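Local coordinates for protein ATP-dependent RNA helicase HrpB (Escherichia coli, PDB 6EUD) that hydrolyses ATP to ADP and phosphate, binds single-stranded RNA and belongs to the DEAH/RHA group of RNA helicases, at residues 80-86 against 96-102; 242-248 against 268-274; 297-301 against 356-360. All coordinates share one frame; numbering follows the deposited sequence.

Interaction 1 of 3, residues 80-86 against 96-102; sequences GDTVGYR and NTRLEVV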
loop_
_atom_site.group_PDB
_atom_site.type_symbol
_atom_site.label_atom_id
_atom_site.label_comp_id
_atom_site.label_asym_id
_atom_site.label_seq_id
_atom_site.Cartn_x
_atom_site.Cartn_y
_atom_site.Cartn_z
ATOM N N GLY A 80 -35.936 10.356 -8.193
ATOM C CA GLY A 80 -35.603 11.684 -8.648
ATOM C C GLY A 80 -36.458 12.678 -7.879
ATOM O O GLY A 80 -36.137 13.855 -7.752
ATOM N N ASP A 81 -37.555 12.174 -7.340
ATOM C CA ASP A 81 -38.577 13.006 -6.751
ATOM C C ASP A 81 -38.738 12.709 -5.247
ATOM O O ASP A 81 -39.177 11.633 -4.883
ATOM C CB ASP A 81 -39.891 12.807 -7.578
ATOM C CG ASP A 81 -41.167 13.238 -6.849
ATOM O OD1 ASP A 81 -41.086 14.043 -5.902
ATOM O OD2 ASP A 81 -42.275 12.817 -7.285
ATOM N N THR A 82 -38.375 13.677 -4.395
ATOM C CA THR A 82 -38.271 13.599 -2.913
ATOM C C THR A 82 -37.226 12.608 -2.416
ATOM O O THR A 82 -36.615 12.837 -1.376
ATOM C CB THR A 82 -39.580 13.252 -2.218
ATOM O OG1 THR A 82 -40.279 12.248 -2.950
ATOM C CG2 THR A 82 -40.438 14.484 -2.096
ATOM N N VAL A 83 -37.070 11.488 -3.109
ATOM C CA VAL A 83 -35.938 10.597 -2.883
ATOM C C VAL A 83 -35.230 10.533 -4.211
ATOM O O VAL A 83 -35.840 10.179 -5.223
ATOM C CB VAL A 83 -36.339 9.176 -2.427
ATOM C CG1 VAL A 83 -35.098 8.282 -2.308
ATOM C CG2 VAL A 83 -37.125 9.224 -1.123
ATOM N N GLY A 84 -33.963 10.921 -4.216
ATOM C CA GLY A 84 -33.194 10.934 -5.438
ATOM C C GLY A 84 -31.915 10.136 -5.299
ATOM O O GLY A 84 -31.601 9.617 -4.224
ATOM N N TYR A 85 -31.179 10.034 -6.403
ATOM C CA TYR A 85 -29.903 9.335 -6.420
ATOM C C TYR A 85 -28.923 10.049 -7.367
ATOM O O TYR A 85 -29.348 10.776 -8.271
ATOM C CB TYR A 85 -30.092 7.857 -6.824
ATOM C CG TYR A 85 -30.580 7.631 -8.245
ATOM C CD1 TYR A 85 -29.694 7.642 -9.320
ATOM C CD2 TYR A 85 -31.922 7.401 -8.512
ATOM C CE1 TYR A 85 -30.132 7.444 -10.615
ATOM C CE2 TYR A 85 -32.369 7.196 -9.809
ATOM C CZ TYR A 85 -31.470 7.219 -10.856
ATOM O OH TYR A 85 -31.899 7.024 -12.152
ATOM N N ARG A 86 -27.623 9.850 -7.141
ATOM C CA ARG A 86 -26.572 10.347 -8.036
ATOM C C ARG A 86 -25.507 9.270 -8.255
ATOM O O ARG A 86 -25.118 8.578 -7.313
ATOM C CB ARG A 86 -25.914 11.605 -7.467
ATOM C CG ARG A 86 -26.824 12.794 -7.339
ATOM C CD ARG A 86 -26.094 13.953 -6.699
ATOM N NE ARG A 86 -27.019 15.026 -6.365
ATOM C CZ ARG A 86 -27.364 15.991 -7.206
ATOM N NH1 ARG A 86 -26.849 16.006 -8.425
ATOM N NH2 ARG A 86 -28.223 16.929 -6.833
ATOM N N ASN A 96 -36.879 19.433 -5.638
ATOM C CA ASN A 96 -37.873 18.616 -5.034
ATOM C C ASN A 96 -37.244 17.929 -3.869
ATOM O O ASN A 96 -37.684 18.110 -2.749
ATOM C CB ASN A 96 -38.320 17.640 -6.143
ATOM C CG ASN A 96 -39.183 16.481 -5.681
ATOM O OD1 ASN A 96 -39.063 16.000 -4.586
ATOM N ND2 ASN A 96 -40.017 15.988 -6.577
ATOM N N THR A 97 -36.190 17.165 -4.159
ATOM C CA THR A 97 -35.631 16.141 -3.282
ATOM C C THR A 97 -35.252 16.630 -1.885
ATOM O O THR A 97 -35.089 17.826 -1.656
ATOM C CB THR A 97 -34.389 15.519 -3.973
ATOM O OG1 THR A 97 -34.682 15.304 -5.361
ATOM C CG2 THR A 97 -34.061 14.192 -3.369
ATOM N N ARG A 98 -35.131 15.702 -0.944
ATOM C CA ARG A 98 -34.570 16.025 0.358
ATOM C C ARG A 98 -33.625 14.907 0.779
ATOM O O ARG A 98 -32.807 15.073 1.682
ATOM C CB ARG A 98 -35.681 16.251 1.384
ATOM C CG ARG A 98 -36.356 17.612 1.248
ATOM C CD ARG A 98 -37.365 17.819 2.346
ATOM N NE ARG A 98 -36.762 17.564 3.649
ATOM C CZ ARG A 98 -37.443 17.479 4.785
ATOM N NH1 ARG A 98 -38.763 17.626 4.780
ATOM N NH2 ARG A 98 -36.805 17.237 5.924
ATOM N N LEU A 99 -33.730 13.778 0.087
ATOM C CA LEU A 99 -32.929 12.600 0.383
ATOM C C LEU A 99 -32.274 12.105 -0.898
ATOM O O LEU A 99 -32.952 11.602 -1.797
ATOM C CB LEU A 99 -33.801 11.505 1.013
ATOM C CG LEU A 99 -33.206 10.214 1.586
ATOM C CD1 LEU A 99 -32.980 9.165 0.506
ATOM C CD2 LEU A 99 -31.925 10.493 2.336
ATOM N N GLU A 100 -30.958 12.253 -0.980
ATOM C CA GLU A 100 -30.215 11.796 -2.144
ATOM C C GLU A 100 -29.410 10.542 -1.797
ATOM O O GLU A 100 -28.795 10.462 -0.733
ATOM C CB GLU A 100 -29.311 12.916 -2.668
ATOM C CG GLU A 100 -30.086 14.136 -3.156
ATOM C CD GLU A 100 -29.193 15.253 -3.692
ATOM O OE1 GLU A 100 -27.958 15.159 -3.543
ATOM O OE2 GLU A 100 -29.729 16.230 -4.266
ATOM N N VAL A 101 -29.443 9.557 -2.691
ATOM C CA VAL A 101 -28.725 8.303 -2.491
ATOM C C VAL A 101 -27.576 8.221 -3.484
ATOM O O VAL A 101 -27.778 7.894 -4.648
ATOM C CB VAL A 101 -29.643 7.070 -2.661
ATOM C CG1 VAL A 101 -28.896 5.796 -2.288
ATOM C CG2 VAL A 101 -30.905 7.215 -1.814
ATOM N N VAL A 102 -26.368 8.507 -3.009
ATOM C CA VAL A 102 -25.216 8.664 -3.887
ATOM C C VAL A 102 -24.254 7.477 -3.818
ATOM O O VAL A 102 -24.308 6.676 -2.881
ATOM C CB VAL A 102 -24.452 9.958 -3.543
ATOM C CG1 VAL A 102 -25.396 11.152 -3.600
ATOM C CG2 VAL A 102 -23.816 9.856 -2.163
#
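R86 and E100 join two parallel strands, 83-86 and 99-102, by a salt bridge on one face of the sheet. R86 grips side-on: NE reaches E100 OE1 at 3.0 Å and NH2 reaches E100 OE2 at 3.1 Å. The carboxylate lies at the guanidinium edge, but both of its oxygens are met from above the carboxylate plane. The two flat groups stand 60° apart. Further along this face T97 CG2 lies 3.4 Å from G84 N. A side chain at G84 would be tight against that methyl, so glycine fits here. On the other face V83, L99 and V101 form a tightly packed apolar patch. V83 CG1 meets L99 CD1 at 3.6 Å, the two side chains lying side by side. Backbone hydrogen bonds link the two strands, among them G84 N to L99 O at 2.7 Å. The loop end at 80-82 and 96-98 is more open to solvent, though T97 is buried. R98 is exposed and adds little to the contact. Its N still gives a long bond of 3.3 Å to T82 O. Helix 61-74 covers the V83, Y85, L99 and V101 face, with L71 and A68 in contact. Helix 106-113 packs on R86, E100 and V102, and strand 53-57 continues the sheet beside 99-102.

Interaction 2 of 3, residues 242-248 against 268-274; sequences DVLLCPL and MRKVVLA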
loop_
_atom_site.group_PDB
_atom_site.type_symbol
_atom_site.label_atom_id
_atom_site.label_comp_id
_atom_site.label_asym_id
_atom_site.label_seq_id
_atom_site.Cartn_x
_atom_site.Cartn_y
_atom_site.Cartn_z
ATOM N N ASP A 242 -33.371 -34.216 -4.952
ATOM C CA ASP A 242 -34.094 -33.197 -4.205
ATOM C C ASP A 242 -33.281 -31.901 -4.042
ATOM O O ASP A 242 -33.804 -30.883 -3.584
ATOM C CB ASP A 242 -34.501 -33.741 -2.830
ATOM C CG ASP A 242 -33.316 -34.154 -1.996
ATOM O OD1 ASP A 242 -32.264 -34.477 -2.582
ATOM O OD2 ASP A 242 -33.434 -34.155 -0.753
ATOM N N VAL A 243 -32.008 -31.933 -4.424
ATOM C CA VAL A 243 -31.153 -30.772 -4.210
ATOM C C VAL A 243 -31.141 -29.853 -5.421
ATOM O O VAL A 243 -30.743 -30.242 -6.517
ATOM C CB VAL A 243 -29.706 -31.169 -3.878
ATOM C CG1 VAL A 243 -28.863 -29.930 -3.695
ATOM C CG2 VAL A 243 -29.662 -32.011 -2.623
ATOM N N LEU A 244 -31.583 -28.626 -5.190
ATOM C CA LEU A 244 -31.608 -27.575 -6.190
ATOM C C LEU A 244 -30.388 -26.652 -6.055
ATOM O O LEU A 244 -30.181 -26.018 -5.018
ATOM C CB LEU A 244 -32.907 -26.784 -6.047
ATOM C CG LEU A 244 -33.187 -25.613 -6.973
ATOM C CD1 LEU A 244 -33.191 -26.106 -8.398
ATOM C CD2 LEU A 244 -34.534 -25.030 -6.602
ATOM N N LEU A 245 -29.578 -26.590 -7.110
ATOM C CA LEU A 245 -28.398 -25.738 -7.122
ATOM C C LEU A 245 -28.703 -24.328 -7.591
ATOM O O LEU A 245 -29.259 -24.126 -8.669
ATOM C CB LEU A 245 -27.311 -26.347 -8.003
ATOM C CG LEU A 245 -26.744 -27.671 -7.498
ATOM C CD1 LEU A 245 -25.552 -28.112 -8.347
ATOM C CD2 LEU A 245 -26.354 -27.569 -6.026
ATOM N N CYS A 246 -28.296 -23.352 -6.785
ATOM C CA CYS A 246 -28.603 -21.947 -7.035
ATOM C C CYS A 246 -27.395 -21.056 -6.913
ATOM O O CYS A 246 -27.107 -20.569 -5.826
ATOM C CB CYS A 246 -29.665 -21.448 -6.055
ATOM S SG CYS A 246 -31.099 -22.503 -5.943
ATOM N N PRO A 247 -26.689 -20.824 -8.026
ATOM C CA PRO A 247 -25.599 -19.838 -8.036
ATOM C C PRO A 247 -26.116 -18.442 -7.722
ATOM O O PRO A 247 -27.283 -18.169 -7.921
ATOM C CB PRO A 247 -25.059 -19.915 -9.467
ATOM C CG PRO A 247 -26.180 -20.536 -10.255
ATOM C CD PRO A 247 -26.846 -21.490 -9.328
ATOM N N LEU A 248 -25.253 -17.576 -7.224
ATOM C CA LEU A 248 -25.653 -16.227 -6.870
ATOM C C LEU A 248 -24.510 -15.253 -7.096
ATOM O O LEU A 248 -23.606 -15.110 -6.261
ATOM C CB LEU A 248 -26.125 -16.156 -5.420
ATOM C CG LEU A 248 -26.777 -14.825 -5.054
ATOM C CD1 LEU A 248 -27.950 -14.605 -5.954
ATOM C CD2 LEU A 248 -27.227 -14.816 -3.627
ATOM N N MET A 268 -38.086 -29.904 -1.421
ATOM C CA MET A 268 -36.700 -29.824 -1.847
ATOM C C MET A 268 -35.847 -28.919 -0.952
ATOM O O MET A 268 -36.355 -28.179 -0.117
ATOM C CB MET A 268 -36.643 -29.348 -3.297
ATOM C CG MET A 268 -37.311 -30.321 -4.281
ATOM S SD MET A 268 -36.926 -29.861 -5.968
ATOM C CE MET A 268 -37.432 -28.145 -5.953
ATOM N N ARG A 269 -34.539 -29.018 -1.121
ATOM C CA ARG A 269 -33.584 -28.202 -0.389
ATOM C C ARG A 269 -32.680 -27.530 -1.402
ATOM O O ARG A 269 -32.503 -28.050 -2.495
ATOM C CB ARG A 269 -32.772 -29.061 0.587
ATOM C CG ARG A 269 -31.951 -30.158 -0.094
ATOM C CD ARG A 269 -31.547 -31.267 0.861
ATOM N NE ARG A 269 -30.825 -30.760 2.017
ATOM C CZ ARG A 269 -30.008 -31.497 2.757
ATOM N NH1 ARG A 269 -29.811 -32.770 2.443
ATOM N NH2 ARG A 269 -29.383 -30.966 3.805
ATOM N N LYS A 270 -32.098 -26.389 -1.055
ATOM C CA LYS A 270 -31.220 -25.689 -1.989
ATOM C C LYS A 270 -29.794 -25.517 -1.479
ATOM O O LYS A 270 -29.551 -25.364 -0.280
ATOM C CB LYS A 270 -31.807 -24.314 -2.338
ATOM C CG LYS A 270 -31.827 -23.355 -1.167
ATOM C CD LYS A 270 -32.412 -21.988 -1.521
ATOM C CE LYS A 270 -32.342 -21.089 -0.294
ATOM N NZ LYS A 270 -32.896 -19.745 -0.507
ATOM N N VAL A 271 -28.851 -25.555 -2.413
ATOM C CA VAL A 271 -27.494 -25.126 -2.158
ATOM C C VAL A 271 -27.269 -23.797 -2.855
ATOM O O VAL A 271 -27.336 -23.716 -4.075
ATOM C CB VAL A 271 -26.459 -26.141 -2.655
ATOM C CG1 VAL A 271 -25.036 -25.591 -2.449
ATOM C CG2 VAL A 271 -26.650 -27.482 -1.947
ATOM N N VAL A 272 -27.011 -22.757 -2.080
ATOM C CA VAL A 272 -26.741 -21.458 -2.653
ATOM C C VAL A 272 -25.241 -21.260 -2.690
ATOM O O VAL A 272 -24.568 -21.306 -1.664
ATOM C CB VAL A 272 -27.420 -20.323 -1.863
ATOM C CG1 VAL A 272 -27.088 -18.996 -2.466
ATOM C CG2 VAL A 272 -28.911 -20.509 -1.871
ATOM N N LEU A 273 -24.718 -21.078 -3.896
ATOM C CA LEU A 273 -23.299 -20.860 -4.100
ATOM C C LEU A 273 -23.095 -19.359 -4.303
ATOM O O LEU A 273 -23.545 -18.788 -5.287
ATOM C CB LEU A 273 -22.784 -21.673 -5.295
ATOM C CG LEU A 273 -23.067 -23.188 -5.387
ATOM C CD1 LEU A 273 -24.403 -23.490 -6.085
ATOM C CD2 LEU A 273 -21.914 -23.935 -6.073
ATOM N N ALA A 274 -22.421 -18.714 -3.363
ATOM C CA ALA A 274 -22.331 -17.262 -3.373
ATOM C C ALA A 274 -20.927 -16.779 -3.067
ATOM O O ALA A 274 -20.107 -17.526 -2.510
ATOM C CB ALA A 274 -23.326 -16.666 -2.367
HETATM O O HOH W 1 -30.693 -34.430 0.087
#
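R269 lies beside V243 and D242 where two parallel strands, 243-248 and 269-274, begin to pair. Its CB leaves on the V243 face of the sheet. CG sits between the backbone N and the carbonyl carbon (chi1 61°) and rests 3.9 Å from V243 CG2. CD lies 3.8 Å from D242 OD2, and the chain then bends at chi3. NE belongs to a guanidinium turned 62° from the D242 carboxylate. The charges do not touch: D242 OD2 and R269 NH1 are 5.0 Å apart. A water bridges them, giving to D242 OD2 at 2.9 Å and accepting from R269 NH1 at 3.0 Å. It lies in the guanidinium plane, at the edge. NH1 also bonds L211 O, and NH2 bonds E214 O and G216 O, so backbone carbonyls hold the tip. Farther along the same face V271 CG2 meets V243 CG1 at 3.7 Å, and V271 CB meets L245 CD2 at the same distance. The backbone ladder includes L244 N to R269 O at 2.9 Å, with a nearly straight N-H (178°). On the other face C246, L248 and V272 touch A260 of helix 256-261. Strand, helix and strand form a beta-alpha-beta unit, the parallel repeat of the RecA-like fold in the C-terminal helicase domain.

Interaction 3 of 3, residues 297-301 against 356-360; sequences RVARF and LQSDL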
loop_
_atom_site.group_PDB
_atom_site.type_symbol
_atom_site.label_atom_id
_atom_site.label_comp_id
_atom_site.label_asym_id
_atom_site.label_seq_id
_atom_site.Cartn_x
_atom_site.Cartn_y
_atom_site.Cartn_z
ATOM N N ARG A 297 -11.323 -13.145 -2.304
ATOM C CA ARG A 297 -10.568 -12.549 -3.393
ATOM C C ARG A 297 -10.517 -11.027 -3.217
ATOM O O ARG A 297 -11.550 -10.359 -3.303
ATOM C CB ARG A 297 -11.188 -12.930 -4.735
ATOM C CG ARG A 297 -10.518 -12.321 -5.938
ATOM C CD ARG A 297 -10.738 -13.205 -7.165
ATOM N NE ARG A 297 -10.096 -14.515 -7.000
ATOM C CZ ARG A 297 -10.686 -15.677 -7.265
ATOM N NH1 ARG A 297 -11.935 -15.701 -7.712
ATOM N NH2 ARG A 297 -10.025 -16.819 -7.081
ATOM N N VAL A 298 -9.326 -10.480 -2.966
ATOM C CA VAL A 298 -9.190 -9.033 -2.761
ATOM C C VAL A 298 -8.185 -8.360 -3.699
ATOM O O VAL A 298 -7.215 -8.977 -4.154
ATOM C CB VAL A 298 -8.774 -8.687 -1.291
ATOM C CG1 VAL A 298 -9.902 -9.001 -0.330
ATOM C CG2 VAL A 298 -7.505 -9.426 -0.888
ATOM N N ALA A 299 -8.441 -7.081 -3.968
ATOM C CA ALA A 299 -7.547 -6.212 -4.731
ATOM C C ALA A 299 -6.326 -5.853 -3.910
ATOM O O ALA A 299 -6.449 -5.425 -2.770
ATOM C CB ALA A 299 -8.275 -4.957 -5.161
ATOM N N ARG A 300 -5.143 -6.042 -4.478
ATOM C CA ARG A 300 -3.923 -5.702 -3.772
ATOM C C ARG A 300 -3.008 -4.799 -4.613
ATOM O O ARG A 300 -2.614 -5.147 -5.739
ATOM C CB ARG A 300 -3.177 -6.967 -3.352
ATOM C CG ARG A 300 -1.777 -6.700 -2.856
ATOM C CD ARG A 300 -1.355 -7.736 -1.835
ATOM N NE ARG A 300 -2.207 -7.705 -0.649
ATOM C CZ ARG A 300 -2.073 -8.529 0.384
ATOM N NH1 ARG A 300 -1.126 -9.457 0.375
ATOM N NH2 ARG A 300 -2.893 -8.429 1.421
ATOM N N PHE A 301 -2.681 -3.634 -4.055
ATOM C CA PHE A 301 -1.753 -2.724 -4.696
ATOM C C PHE A 301 -0.328 -3.176 -4.440
ATOM O O PHE A 301 0.035 -3.469 -3.301
ATOM C CB PHE A 301 -1.960 -1.299 -4.195
ATOM C CG PHE A 301 -0.941 -0.325 -4.702
ATOM C CD1 PHE A 301 -0.935 0.064 -6.036
ATOM C CD2 PHE A 301 0.008 0.212 -3.855
ATOM C CE1 PHE A 301 -0.001 0.967 -6.516
ATOM C CE2 PHE A 301 0.950 1.118 -4.337
ATOM C CZ PHE A 301 0.935 1.498 -5.670
ATOM N N LEU A 356 -5.742 0.042 3.164
ATOM C CA LEU A 356 -4.423 -0.521 3.425
ATOM C C LEU A 356 -3.873 -1.324 2.248
ATOM O O LEU A 356 -2.689 -1.604 2.194
ATOM C CB LEU A 356 -4.454 -1.388 4.681
ATOM C CG LEU A 356 -4.825 -0.582 5.935
ATOM C CD1 LEU A 356 -4.695 -1.410 7.167
ATOM C CD2 LEU A 356 -3.988 0.666 6.065
ATOM N N GLN A 357 -4.719 -1.672 1.292
ATOM C CA GLN A 357 -4.284 -2.571 0.235
ATOM C C GLN A 357 -4.363 -1.927 -1.163
ATOM O O GLN A 357 -4.103 -2.585 -2.165
ATOM C CB GLN A 357 -5.111 -3.877 0.307
ATOM C CG GLN A 357 -6.649 -3.676 0.323
ATOM C CD GLN A 357 -7.471 -4.893 0.824
ATOM O OE1 GLN A 357 -6.939 -5.843 1.413
ATOM N NE2 GLN A 357 -8.781 -4.845 0.595
ATOM N N SER A 358 -4.695 -0.641 -1.236
ATOM C CA SER A 358 -4.945 -0.027 -2.544
ATOM C C SER A 358 -4.040 1.152 -2.941
ATOM O O SER A 358 -3.406 1.808 -2.108
ATOM C CB SER A 358 -6.407 0.433 -2.639
ATOM O OG SER A 358 -6.634 1.598 -1.875
ATOM N N ASP A 359 -3.984 1.364 -4.254
ATOM C CA ASP A 359 -3.427 2.554 -4.895
ATOM C C ASP A 359 -3.966 3.818 -4.226
ATOM O O ASP A 359 -5.170 3.992 -4.091
ATOM C CB ASP A 359 -3.795 2.530 -6.383
ATOM C CG ASP A 359 -2.926 3.445 -7.247
ATOM O OD1 ASP A 359 -2.516 4.553 -6.820
ATOM O OD2 ASP A 359 -2.664 3.028 -8.387
ATOM N N LEU A 360 -3.087 4.705 -3.793
ATOM C CA LEU A 360 -3.551 5.878 -3.074
ATOM C C LEU A 360 -3.334 7.166 -3.856
ATOM O O LEU A 360 -3.478 8.262 -3.298
ATOM C CB LEU A 360 -2.845 5.980 -1.715
ATOM C CG LEU A 360 -2.996 4.810 -0.745
ATOM C CD1 LEU A 360 -2.273 5.119 0.551
ATOM C CD2 LEU A 360 -4.470 4.491 -0.474
#
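F301 meets both D359 and Q357; the F301 and D359 side chains cross with ring and carboxylate planes 40° apart. F301 CG is anti to the backbone N (chi1 174°), which swings the ring over the D359 backbone. D359 CA stands over one ring face, 4.0 Å from the centroid and offset toward the rim, in a CH-pi contact. D359 CB follows at 3.8 Å from F301 CD1. The carboxylate lies beyond it, with OD2 3.9 Å from F301 CE1. D359 OD1 has its own partner, a hydrogen bond to S361 OG. Closer to the main chain, F301 CB meets D359 N at 3.3 Å. The backbones are tied at one point: F301 N gives a hydrogen bond of 2.6 Å to Q357 O, the donor N sitting 21° off the carbonyl plane. Q357 then runs back along the strand. Its chain is extended beyond CG. Its CG lies 3.6 Å from A299 O, and its amide NE2 ends 4.3 Å from V298 CB. With an alanine in place of F301, the D359 backbone would probably lose its CH-pi partner and a gap would open beside helix 386-398.

Segment 297-301 belongs to the long strand 287-302 and pairs on with strand 307-314 through V298 and R300. Segment 356-360 is the irregular stretch leading into helix 361-370, with L360 at its N-cap position. N388 and A391 of helix 386-398 touch the F301 side chain. N388 and L389 of that helix pack on L360.

Interaction 1 lies in the N-terminal ATP-binding helicase domain, and interactions 2 and 3 in the C-terminal helicase domain. Interactions 2 and 3 reach one sheet: strand 287-302 follows strand 269-274 in the chain, and strand 217-221 pairs with both. Their nearest atoms are about 10 Å apart. Interaction 1 stands apart, with nearest atoms about 21 Å from interaction 2 and about 18 Å from interaction 3. The predicted ATP site is nearer to the first two contacts. The V101 side chain is about 8 Å from that of S37, and the L248 side chain about 11 Å from that of T32. Interaction 3 lies away from the annotated sites.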